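Local coordinates for protein alpha-pyrone synthesis polyketide synthase-like Pks18 (Mycobacterium tuberculosis, PDB 1TED) that probably extends medium- and long-chain acyl-CoA starters with malonyl-CoA units to make tri- and tetraketide alpha-pyrones, at residues 72-83 and 218-226; 208-217 and 270-278. One frame throughout, in Å; residues are numbered along the deposited sequence.

Interaction 1. Residues 72-83 and 218-226; sequences VYQKSRITTRRM and VVIHSLFGD. With MYR (myristic acid), chain E.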
loop_
_atom_site.group_PDB
_atom_site.type_symbol
_atom_site.label_atom_id
_atom_site.label_comp_id
_atom_site.label_asym_id
_atom_site.label_seq_id
_atom_site.Cartn_x
_atom_site.Cartn_y
_atom_site.Cartn_z
ATOM N N VAL A 72 -14.513 -28.463 12.267
ATOM C CA VAL A 72 -13.873 -27.343 11.597
ATOM C C VAL A 72 -12.358 -27.518 11.530
ATOM O O VAL A 72 -11.615 -26.542 11.509
ATOM C CB VAL A 72 -14.212 -26.010 12.324
ATOM C CG1 VAL A 72 -13.654 -26.033 13.733
ATOM C CG2 VAL A 72 -13.666 -24.820 11.547
ATOM N N TYR A 73 -11.896 -28.760 11.505
ATOM C CA TYR A 73 -10.463 -29.035 11.429
ATOM C C TYR A 73 -10.215 -30.222 10.518
ATOM O O TYR A 73 -9.245 -30.235 9.760
ATOM C CB TYR A 73 -9.873 -29.301 12.826
ATOM C CG TYR A 73 -9.177 -28.094 13.430
ATOM C CD1 TYR A 73 -7.887 -27.739 13.040
ATOM C CD2 TYR A 73 -9.837 -27.272 14.346
ATOM C CE1 TYR A 73 -7.276 -26.589 13.542
ATOM C CE2 TYR A 73 -9.237 -26.124 14.852
ATOM C CZ TYR A 73 -7.961 -25.787 14.444
ATOM O OH TYR A 73 -7.389 -24.628 14.915
ATOM N N GLN A 74 -11.091 -31.220 10.587
ATOM C CA GLN A 74 -10.933 -32.373 9.722
ATOM C C GLN A 74 -11.432 -31.995 8.333
ATOM O O GLN A 74 -11.156 -32.688 7.355
ATOM C CB GLN A 74 -11.697 -33.588 10.264
ATOM C CG GLN A 74 -13.153 -33.341 10.608
ATOM C CD GLN A 74 -13.841 -34.594 11.128
ATOM O OE1 GLN A 74 -13.350 -35.252 12.053
ATOM N NE2 GLN A 74 -14.989 -34.928 10.541
ATOM N N LYS A 75 -12.151 -30.880 8.251
ATOM C CA LYS A 75 -12.671 -30.413 6.971
ATOM C C LYS A 75 -11.780 -29.327 6.352
ATOM O O LYS A 75 -12.119 -28.750 5.323
ATOM C CB LYS A 75 -14.104 -29.892 7.143
ATOM N N SER A 76 -10.633 -29.062 6.968
ATOM C CA SER A 76 -9.719 -28.034 6.468
ATOM C C SER A 76 -8.874 -28.486 5.281
ATOM O O SER A 76 -8.492 -27.678 4.445
ATOM C CB SER A 76 -8.783 -27.584 7.585
ATOM O OG SER A 76 -7.852 -28.607 7.900
ATOM N N ARG A 77 -8.589 -29.781 5.219
ATOM C CA ARG A 77 -7.765 -30.365 4.165
ATOM C C ARG A 77 -6.327 -29.865 4.292
ATOM O O ARG A 77 -5.606 -29.729 3.305
ATOM C CB ARG A 77 -8.331 -30.044 2.778
ATOM C CG ARG A 77 -9.786 -30.453 2.598
ATOM C CD ARG A 77 -10.046 -31.064 1.221
ATOM N NE ARG A 77 -9.993 -32.526 1.251
ATOM C CZ ARG A 77 -10.998 -33.306 1.649
ATOM N NH1 ARG A 77 -12.145 -32.771 2.043
ATOM N NH2 ARG A 77 -10.852 -34.625 1.666
ATOM N N ILE A 78 -5.925 -29.605 5.533
ATOM C CA ILE A 78 -4.586 -29.130 5.858
ATOM C C ILE A 78 -3.887 -30.150 6.758
ATOM O O ILE A 78 -4.469 -30.623 7.735
ATOM C CB ILE A 78 -4.649 -27.784 6.612
ATOM C CG1 ILE A 78 -5.144 -26.684 5.676
ATOM C CG2 ILE A 78 -3.287 -27.448 7.200
ATOM C CD1 ILE A 78 -5.378 -25.360 6.372
ATOM N N THR A 79 -2.639 -30.476 6.433
ATOM C CA THR A 79 -1.857 -31.427 7.219
ATOM C C THR A 79 -0.896 -30.679 8.141
ATOM O O THR A 79 -0.749 -31.036 9.305
ATOM C CB THR A 79 -1.058 -32.362 6.300
ATOM O OG1 THR A 79 -1.970 -33.152 5.533
ATOM C CG2 THR A 79 -0.166 -33.278 7.105
ATOM N N THR A 80 -0.249 -29.645 7.608
ATOM C CA THR A 80 0.688 -28.816 8.374
ATOM C C THR A 80 0.687 -27.360 7.902
ATOM O O THR A 80 0.160 -27.032 6.847
ATOM C CB THR A 80 2.164 -29.302 8.251
ATOM O OG1 THR A 80 2.523 -29.415 6.863
ATOM C CG2 THR A 80 2.373 -30.620 8.956
ATOM N N ARG A 81 1.286 -26.501 8.716
ATOM C CA ARG A 81 1.462 -25.081 8.413
ATOM C C ARG A 81 2.551 -24.534 9.347
ATOM O O ARG A 81 2.789 -25.072 10.437
ATOM C CB ARG A 81 0.142 -24.297 8.535
ATOM C CG ARG A 81 -0.724 -24.665 9.695
ATOM C CD ARG A 81 -2.081 -23.953 9.652
ATOM N NE ARG A 81 -2.938 -24.472 10.715
ATOM C CZ ARG A 81 -3.802 -23.749 11.413
ATOM N NH1 ARG A 81 -3.946 -22.452 11.171
ATOM N NH2 ARG A 81 -4.514 -24.329 12.369
ATOM N N ARG A 82 3.231 -23.486 8.901
ATOM C CA ARG A 82 4.333 -22.904 9.663
ATOM C C ARG A 82 3.946 -21.669 10.446
ATOM O O ARG A 82 3.111 -20.883 10.009
ATOM C CB ARG A 82 5.485 -22.559 8.721
ATOM C CG ARG A 82 5.860 -23.683 7.771
ATOM C CD ARG A 82 6.115 -24.992 8.506
ATOM N NE ARG A 82 6.850 -25.934 7.667
ATOM C CZ ARG A 82 8.177 -26.006 7.604
ATOM N NH1 ARG A 82 8.931 -25.201 8.338
ATOM N NH2 ARG A 82 8.751 -26.874 6.787
ATOM N N MET A 83 4.566 -21.494 11.608
ATOM C CA MET A 83 4.262 -20.348 12.442
ATOM C C MET A 83 5.488 -19.765 13.140
ATOM O O MET A 83 6.276 -20.491 13.753
ATOM C CB MET A 83 3.202 -20.739 13.463
ATOM C CG MET A 83 1.912 -21.224 12.815
ATOM S SD MET A 83 0.633 -21.609 13.999
ATOM C CE MET A 83 -0.552 -22.506 12.949
ATOM N N VAL A 218 -12.900 -19.369 14.518
ATOM C CA VAL A 218 -12.421 -20.743 14.641
ATOM C C VAL A 218 -11.932 -21.251 13.294
ATOM O O VAL A 218 -10.928 -21.966 13.216
ATOM C CB VAL A 218 -13.535 -21.695 15.141
ATOM C CG1 VAL A 218 -13.044 -23.135 15.098
ATOM C CG2 VAL A 218 -13.958 -21.311 16.562
ATOM N N VAL A 219 -12.654 -20.879 12.237
ATOM C CA VAL A 219 -12.313 -21.283 10.879
ATOM C C VAL A 219 -10.997 -20.653 10.416
ATOM O O VAL A 219 -10.138 -21.331 9.854
ATOM C CB VAL A 219 -13.445 -20.902 9.887
ATOM C CG1 VAL A 219 -12.962 -21.068 8.444
ATOM C CG2 VAL A 219 -14.664 -21.780 10.138
ATOM N N ILE A 220 -10.857 -19.354 10.645
ATOM C CA ILE A 220 -9.648 -18.635 10.266
ATOM C C ILE A 220 -8.436 -19.218 11.000
ATOM O O ILE A 220 -7.376 -19.427 10.411
ATOM C CB ILE A 220 -9.800 -17.121 10.599
ATOM C CG1 ILE A 220 -9.933 -16.321 9.312
ATOM C CG2 ILE A 220 -8.645 -16.624 11.420
ATOM C CD1 ILE A 220 -11.205 -16.594 8.563
ATOM N N HIS A 221 -8.608 -19.496 12.286
ATOM C CA HIS A 221 -7.525 -20.038 13.083
ATOM C C HIS A 221 -7.180 -21.474 12.726
ATOM O O HIS A 221 -6.147 -21.993 13.145
ATOM C CB HIS A 221 -7.861 -19.925 14.567
ATOM C CG HIS A 221 -7.746 -18.532 15.103
ATOM N ND1 HIS A 221 -6.919 -18.205 16.158
ATOM C CD2 HIS A 221 -8.357 -17.381 14.737
ATOM C CE1 HIS A 221 -7.028 -16.916 16.418
ATOM N NE2 HIS A 221 -7.893 -16.392 15.571
ATOM N N SER A 222 -8.036 -22.120 11.943
ATOM C CA SER A 222 -7.762 -23.492 11.545
ATOM C C SER A 222 -7.161 -23.485 10.143
ATOM O O SER A 222 -6.588 -24.485 9.702
ATOM C CB SER A 222 -9.048 -24.334 11.546
ATOM O OG SER A 222 -9.820 -24.122 10.371
ATOM N N LEU A 223 -7.273 -22.352 9.453
ATOM C CA LEU A 223 -6.766 -22.254 8.084
ATOM C C LEU A 223 -5.518 -21.408 7.825
ATOM O O LEU A 223 -4.670 -21.785 7.021
ATOM C CB LEU A 223 -7.877 -21.743 7.157
ATOM C CG LEU A 223 -9.107 -22.618 6.913
ATOM C CD1 LEU A 223 -10.031 -21.909 5.938
ATOM C CD2 LEU A 223 -8.685 -23.971 6.353
ATOM N N PHE A 224 -5.408 -20.273 8.502
ATOM C CA PHE A 224 -4.295 -19.362 8.274
ATOM C C PHE A 224 -2.917 -19.770 8.815
ATOM O O PHE A 224 -2.782 -20.255 9.932
ATOM C CB PHE A 224 -4.695 -17.973 8.777
ATOM C CG PHE A 224 -5.866 -17.374 8.035
ATOM C CD1 PHE A 224 -6.635 -18.145 7.162
ATOM C CD2 PHE A 224 -6.199 -16.034 8.198
ATOM C CE1 PHE A 224 -7.715 -17.588 6.462
ATOM C CE2 PHE A 224 -7.283 -15.464 7.496
ATOM C CZ PHE A 224 -8.037 -16.243 6.630
ATOM N N GLY A 225 -1.900 -19.562 7.982
ATOM C CA GLY A 225 -0.534 -19.900 8.341
ATOM C C GLY A 225 0.434 -18.766 8.040
ATOM O O GLY A 225 0.020 -17.687 7.614
ATOM N N ASP A 226 1.725 -19.018 8.250
ATOM C CA ASP A 226 2.771 -18.011 8.040
ATOM C C ASP A 226 3.676 -18.320 6.847
ATOM O O ASP A 226 4.012 -19.474 6.592
ATOM C CB ASP A 226 3.641 -17.891 9.309
ATOM C CG ASP A 226 2.887 -17.305 10.499
ATOM O OD1 ASP A 226 1.639 -17.217 10.455
ATOM O OD2 ASP A 226 3.554 -16.936 11.491
HETATM C C1 MYR E . -3.490 -21.707 15.535
HETATM O O1 MYR E . -2.750 -22.685 15.463
HETATM O O2 MYR E . -4.673 -21.867 15.841
HETATM C C2 MYR E . -2.951 -20.303 15.252
HETATM C C3 MYR E . -3.555 -19.734 13.966
HETATM C C4 MYR E . -2.993 -18.342 13.662
HETATM C C5 MYR E . -3.625 -17.746 12.404
HETATM C C6 MYR E . -5.123 -17.474 12.572
HETATM C C7 MYR E . -5.414 -16.334 13.552
HETATM C C8 MYR E . -4.953 -14.976 13.019
HETATM C C9 MYR E . -5.710 -14.579 11.751
HETATM C C10 MYR E . -5.136 -13.293 11.156
HETATM C C11 MYR E . -5.850 -12.928 9.853
HETATM C C12 MYR E . -5.243 -11.671 9.226
HETATM C C13 MYR E . -5.917 -11.364 7.887
HETATM C C14 MYR E . -5.295 -10.133 7.227
#

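Interaction 2. Residues 208-217 and 270-278; sequences NAVFADDIND and HNGITCELS. With MYR (myristic acid), chain E.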
loop_
_atom_site.group_PDB
_atom_site.type_symbol
_atom_site.label_atom_id
_atom_site.label_comp_id
_atom_site.label_asym_id
_atom_site.label_seq_id
_atom_site.Cartn_x
_atom_site.Cartn_y
_atom_site.Cartn_z
ATOM N N ASN A 208 -1.269 -12.822 15.056
ATOM C CA ASN A 208 -2.557 -12.229 15.397
ATOM C C ASN A 208 -3.532 -13.213 16.040
ATOM O O ASN A 208 -4.722 -12.926 16.153
ATOM C CB ASN A 208 -3.212 -11.604 14.154
ATOM C CG ASN A 208 -2.419 -10.422 13.596
ATOM O OD1 ASN A 208 -1.548 -10.588 12.739
ATOM N ND2 ASN A 208 -2.718 -9.226 14.088
ATOM N N ALA A 209 -3.028 -14.368 16.467
ATOM C CA ALA A 209 -3.873 -15.385 17.105
ATOM C C ALA A 209 -4.646 -14.825 18.304
ATOM O O ALA A 209 -4.083 -14.122 19.149
ATOM C CB ALA A 209 -3.017 -16.558 17.547
ATOM N N VAL A 210 -5.934 -15.147 18.383
ATOM C CA VAL A 210 -6.770 -14.662 19.478
ATOM C C VAL A 210 -7.682 -15.752 20.049
ATOM O O VAL A 210 -7.963 -15.773 21.250
ATOM C CB VAL A 210 -7.626 -13.456 19.012
ATOM C CG1 VAL A 210 -8.627 -13.088 20.070
ATOM C CG2 VAL A 210 -6.725 -12.260 18.738
ATOM N N PHE A 211 -8.138 -16.649 19.178
ATOM C CA PHE A 211 -9.012 -17.759 19.551
ATOM C C PHE A 211 -10.342 -17.298 20.142
ATOM O O PHE A 211 -10.635 -17.536 21.310
ATOM C CB PHE A 211 -8.285 -18.692 20.530
ATOM C CG PHE A 211 -7.059 -19.355 19.942
ATOM C CD1 PHE A 211 -7.181 -20.445 19.087
ATOM C CD2 PHE A 211 -5.784 -18.870 20.225
ATOM C CE1 PHE A 211 -6.054 -21.042 18.521
ATOM C CE2 PHE A 211 -4.651 -19.464 19.662
ATOM C CZ PHE A 211 -4.790 -20.553 18.808
ATOM N N ALA A 212 -11.147 -16.631 19.318
ATOM C CA ALA A 212 -12.463 -16.145 19.734
ATOM C C ALA A 212 -13.513 -17.261 19.563
ATOM O O ALA A 212 -13.228 -18.301 18.967
ATOM C CB ALA A 212 -12.845 -14.915 18.911
ATOM N N ASP A 213 -14.721 -17.028 20.070
ATOM C CA ASP A 213 -15.809 -18.010 20.026
ATOM C C ASP A 213 -16.518 -18.310 18.707
ATOM O O ASP A 213 -16.914 -19.451 18.479
ATOM C CB ASP A 213 -16.904 -17.643 21.037
ATOM C CG ASP A 213 -16.419 -17.658 22.472
ATOM O OD1 ASP A 213 -15.513 -18.466 22.796
ATOM O OD2 ASP A 213 -16.963 -16.868 23.282
ATOM N N ASP A 214 -16.709 -17.304 17.860
ATOM C CA ASP A 214 -17.426 -17.491 16.595
ATOM C C ASP A 214 -16.790 -18.449 15.568
ATOM O O ASP A 214 -15.572 -18.652 15.574
ATOM C CB ASP A 214 -17.686 -16.124 15.944
ATOM C CG ASP A 214 -16.411 -15.342 15.691
ATOM O OD1 ASP A 214 -15.846 -14.772 16.654
ATOM O OD2 ASP A 214 -15.970 -15.306 14.525
ATOM N N ILE A 215 -17.620 -19.030 14.692
ATOM C CA ILE A 215 -17.141 -19.962 13.668
ATOM C C ILE A 215 -16.087 -19.330 12.788
ATOM O O ILE A 215 -15.055 -19.937 12.523
ATOM C CB ILE A 215 -18.243 -20.452 12.660
ATOM C CG1 ILE A 215 -19.577 -19.792 12.966
ATOM C CG2 ILE A 215 -18.297 -21.982 12.613
ATOM C CD1 ILE A 215 -19.672 -18.398 12.441
ATOM N N ASN A 216 -16.372 -18.130 12.294
ATOM C CA ASN A 216 -15.432 -17.447 11.414
ATOM C C ASN A 216 -14.038 -17.385 12.028
ATOM O O ASN A 216 -13.040 -17.631 11.348
ATOM C CB ASN A 216 -15.918 -16.036 11.086
ATOM C CG ASN A 216 -14.882 -15.232 10.312
ATOM O OD1 ASN A 216 -14.078 -14.516 10.899
ATOM N ND2 ASN A 216 -14.887 -15.367 8.992
ATOM N N ASP A 217 -13.980 -17.075 13.320
ATOM C CA ASP A 217 -12.707 -16.996 14.016
ATOM C C ASP A 217 -12.095 -18.388 14.119
ATOM O O ASP A 217 -10.913 -18.570 13.834
ATOM C CB ASP A 217 -12.888 -16.412 15.413
ATOM C CG ASP A 217 -11.638 -15.706 15.909
ATOM O OD1 ASP A 217 -11.379 -14.569 15.448
ATOM O OD2 ASP A 217 -10.910 -16.287 16.747
ATOM N N HIS A 270 -8.436 -4.469 18.696
ATOM C CA HIS A 270 -7.558 -4.126 19.811
ATOM C C HIS A 270 -6.587 -5.242 20.157
ATOM O O HIS A 270 -5.522 -4.986 20.715
ATOM C CB HIS A 270 -8.380 -3.783 21.054
ATOM C CG HIS A 270 -9.115 -4.949 21.637
ATOM N ND1 HIS A 270 -10.370 -5.330 21.209
ATOM C CD2 HIS A 270 -8.768 -5.823 22.612
ATOM C CE1 HIS A 270 -10.765 -6.387 21.898
ATOM N NE2 HIS A 270 -9.811 -6.707 22.754
ATOM N N ASN A 271 -6.963 -6.475 19.834
ATOM C CA ASN A 271 -6.113 -7.620 20.119
ATOM C C ASN A 271 -5.541 -8.278 18.873
ATOM O O ASN A 271 -5.068 -9.409 18.920
ATOM C CB ASN A 271 -6.876 -8.658 20.949
ATOM C CG ASN A 271 -8.201 -9.080 20.311
ATOM O OD1 ASN A 271 -8.634 -8.529 19.285
ATOM N ND2 ASN A 271 -8.856 -10.066 20.931
ATOM N N GLY A 272 -5.576 -7.565 17.756
ATOM C CA GLY A 272 -5.029 -8.115 16.536
ATOM C C GLY A 272 -5.837 -7.877 15.275
ATOM O O GLY A 272 -7.003 -7.474 15.314
ATOM N N ILE A 273 -5.187 -8.117 14.142
ATOM C CA ILE A 273 -5.828 -7.968 12.854
ATOM C C ILE A 273 -6.679 -9.215 12.653
ATOM O O ILE A 273 -6.344 -10.290 13.150
ATOM C CB ILE A 273 -4.791 -7.868 11.724
ATOM C CG1 ILE A 273 -3.988 -6.568 11.873
ATOM C CG2 ILE A 273 -5.487 -7.930 10.374
ATOM C CD1 ILE A 273 -2.775 -6.497 10.986
ATOM N N THR A 274 -7.785 -9.065 11.937
ATOM C CA THR A 274 -8.675 -10.177 11.699
ATOM C C THR A 274 -9.236 -10.141 10.281
ATOM O O THR A 274 -9.143 -9.128 9.590
ATOM C CB THR A 274 -9.837 -10.148 12.700
ATOM O OG1 THR A 274 -10.549 -11.388 12.639
ATOM C CG2 THR A 274 -10.786 -8.999 12.376
ATOM N N CYS A 275 -9.807 -11.264 9.857
ATOM C CA CYS A 275 -10.418 -11.387 8.541
ATOM C C CYS A 275 -11.781 -12.048 8.730
ATOM O O CYS A 275 -11.877 -13.124 9.319
ATOM C CB CYS A 275 -9.551 -12.248 7.625
ATOM S SG CYS A 275 -10.349 -12.744 6.065
ATOM N N GLU A 276 -12.834 -11.397 8.253
ATOM C CA GLU A 276 -14.183 -11.946 8.371
ATOM C C GLU A 276 -14.669 -12.369 6.986
ATOM O O GLU A 276 -14.798 -11.537 6.083
ATOM C CB GLU A 276 -15.138 -10.907 8.978
ATOM C CG GLU A 276 -14.742 -10.472 10.388
ATOM C CD GLU A 276 -15.371 -9.150 10.790
ATOM O OE1 GLU A 276 -15.854 -8.427 9.888
ATOM O OE2 GLU A 276 -15.371 -8.826 11.999
ATOM N N LEU A 277 -14.917 -13.672 6.837
ATOM C CA LEU A 277 -15.378 -14.257 5.581
ATOM C C LEU A 277 -16.876 -14.548 5.611
ATOM O O LEU A 277 -17.418 -15.004 6.623
ATOM C CB LEU A 277 -14.607 -15.545 5.303
ATOM C CG LEU A 277 -13.086 -15.381 5.263
ATOM C CD1 LEU A 277 -12.419 -16.736 5.184
ATOM C CD2 LEU A 277 -12.702 -14.511 4.074
ATOM N N SER A 278 -17.538 -14.278 4.493
ATOM C CA SER A 278 -18.971 -14.496 4.367
ATOM C C SER A 278 -19.307 -15.933 3.965
ATOM O O SER A 278 -18.514 -16.609 3.299
ATOM C CB SER A 278 -19.542 -13.532 3.329
ATOM O OG SER A 278 -20.801 -13.978 2.856
HETATM C C1 MYR E . -3.490 -21.707 15.535
HETATM O O1 MYR E . -2.750 -22.685 15.463
HETATM O O2 MYR E . -4.673 -21.867 15.841
HETATM C C2 MYR E . -2.951 -20.303 15.252
HETATM C C3 MYR E . -3.555 -19.734 13.966
HETATM C C4 MYR E . -2.993 -18.342 13.662
HETATM C C5 MYR E . -3.625 -17.746 12.404
HETATM C C6 MYR E . -5.123 -17.474 12.572
HETATM C C7 MYR E . -5.414 -16.334 13.552
HETATM C C8 MYR E . -4.953 -14.976 13.019
HETATM C C9 MYR E . -5.710 -14.579 11.751
HETATM C C10 MYR E . -5.136 -13.293 11.156
HETATM C C11 MYR E . -5.850 -12.928 9.853
HETATM C C12 MYR E . -5.243 -11.671 9.226
HETATM C C13 MYR E . -5.917 -11.364 7.887
HETATM C C14 MYR E . -5.295 -10.133 7.227
HETATM O O HOH W 1 -7.079 -11.379 15.360
HETATM O O HOH W 2 -8.858 -13.015 14.078
#

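Interaction 1. Residues 72-83 and 218-226
Strand 80-82 sets Arg-81 against helix 218-223, the two short segments running almost at right angles (84°), and farther along the chain Asp-226 N hydrogen-bonds to Arg-82 O. In this thiolase-fold enzyme the arginine holds the carbonyls of His-221, the substrate-binding residue by similarity, and Phe-224. With chi1 at 41° and the chain extended from CG to NE, its guanidinium meets His-221 O end-on with two nitrogens. Arg-81 NH2 reaches His-221 O in the carbonyl plane on a lone pair, at 3.0 Å, while NH1 comes from above that plane and also bonds to Phe-224 O at 2.8 Å. Both oxygens lie near the guanidinium plane, so its rotation is fixed; Gln-49 adds a bond to NH2. Ser-222 O sits over the centre of one guanidinium face, and Met-83 CE lies over the opposite face. Farther along, Ser-222 CB makes a CH-pi contact with the Tyr-73 ring, 3.6 Å from its centroid and 19° off the normal. The side chains of Ile-78 and Leu-223 cross at about a right angle, meeting CD1 to CD2. Val-72 CG2 touches Val-219 CG2 at 3.5 Å, and its CG1 presses on Val-218 CG1 at a tight 3.3 Å.

Interaction 2. Residues 208-217 and 270-278
Val-210 and Asn-271 meet with their side chains at about a right angle: the valine CG1 lies 3.2 Å from Asn-271 ND2, and its CG2 rests 3.3 Å from Asn-271 O. A chi1 of 54°, which places CG between the backbone N and the carbonyl carbon, brings the Asn-271 amide round to this methyl pair. Next to them Asn-208 slants obliquely past Ile-273, with its amide directed at the strand backbone; Asn-208 CG is 3.6 Å from Ile-273 N. One water ties the same two residues together through their main chains, donating to Asn-208 O and, at 2.6 Å, to Ile-273 O. Strand 272-277 is the second arm of a beta hairpin with strand 264-269, so the contact joins the second arm of this hairpin, in the C-terminal half, to the loop and first turn of helix 215-223 in the N-terminal half. At the start of that helix Asn-216, its CG anti to the backbone N (chi1 173°), extends its amide to the hairpin edge between Cys-275 O and Leu-277 N. Asp-214 caps the helix by accepting from Asp-217 N. Asp-217 in turn divides its carboxylate: OD2 takes Ala-212 N at 2.6 Å, from above the carboxylate plane, and OD1 accepts from a second water that lies 2.8 Å from Thr-274 OG1. On the hairpin's ligand side, Cys-275 CB touches C13 of the bound myristic acid at 3.7 Å.

How the interactions relate
Helix 215-223 belongs to both contacts, whose centres are 13 Å apart: interaction 2 holds its first turn and interaction 1 its later residues. They meet directly where Ile-220 CD1 touches Leu-277 CD1 at 3.6 Å and where the His-221 ring lies against the 209-211 backbone and the Phe-211 ring. Both contribute to the wall of the tunnel occupied by myristic acid. Its carboxyl end lies between Met-83 and Phe-211, C7 sits over the His-221 ring, C11 meets the edge of Phe-224 (3.5 Å from CD2), and the tail passes Cys-275 and Ile-273. The side chains of Phe-224 and Cys-275 are each about 6 Å from that of Cys-175, the probable nucleophile.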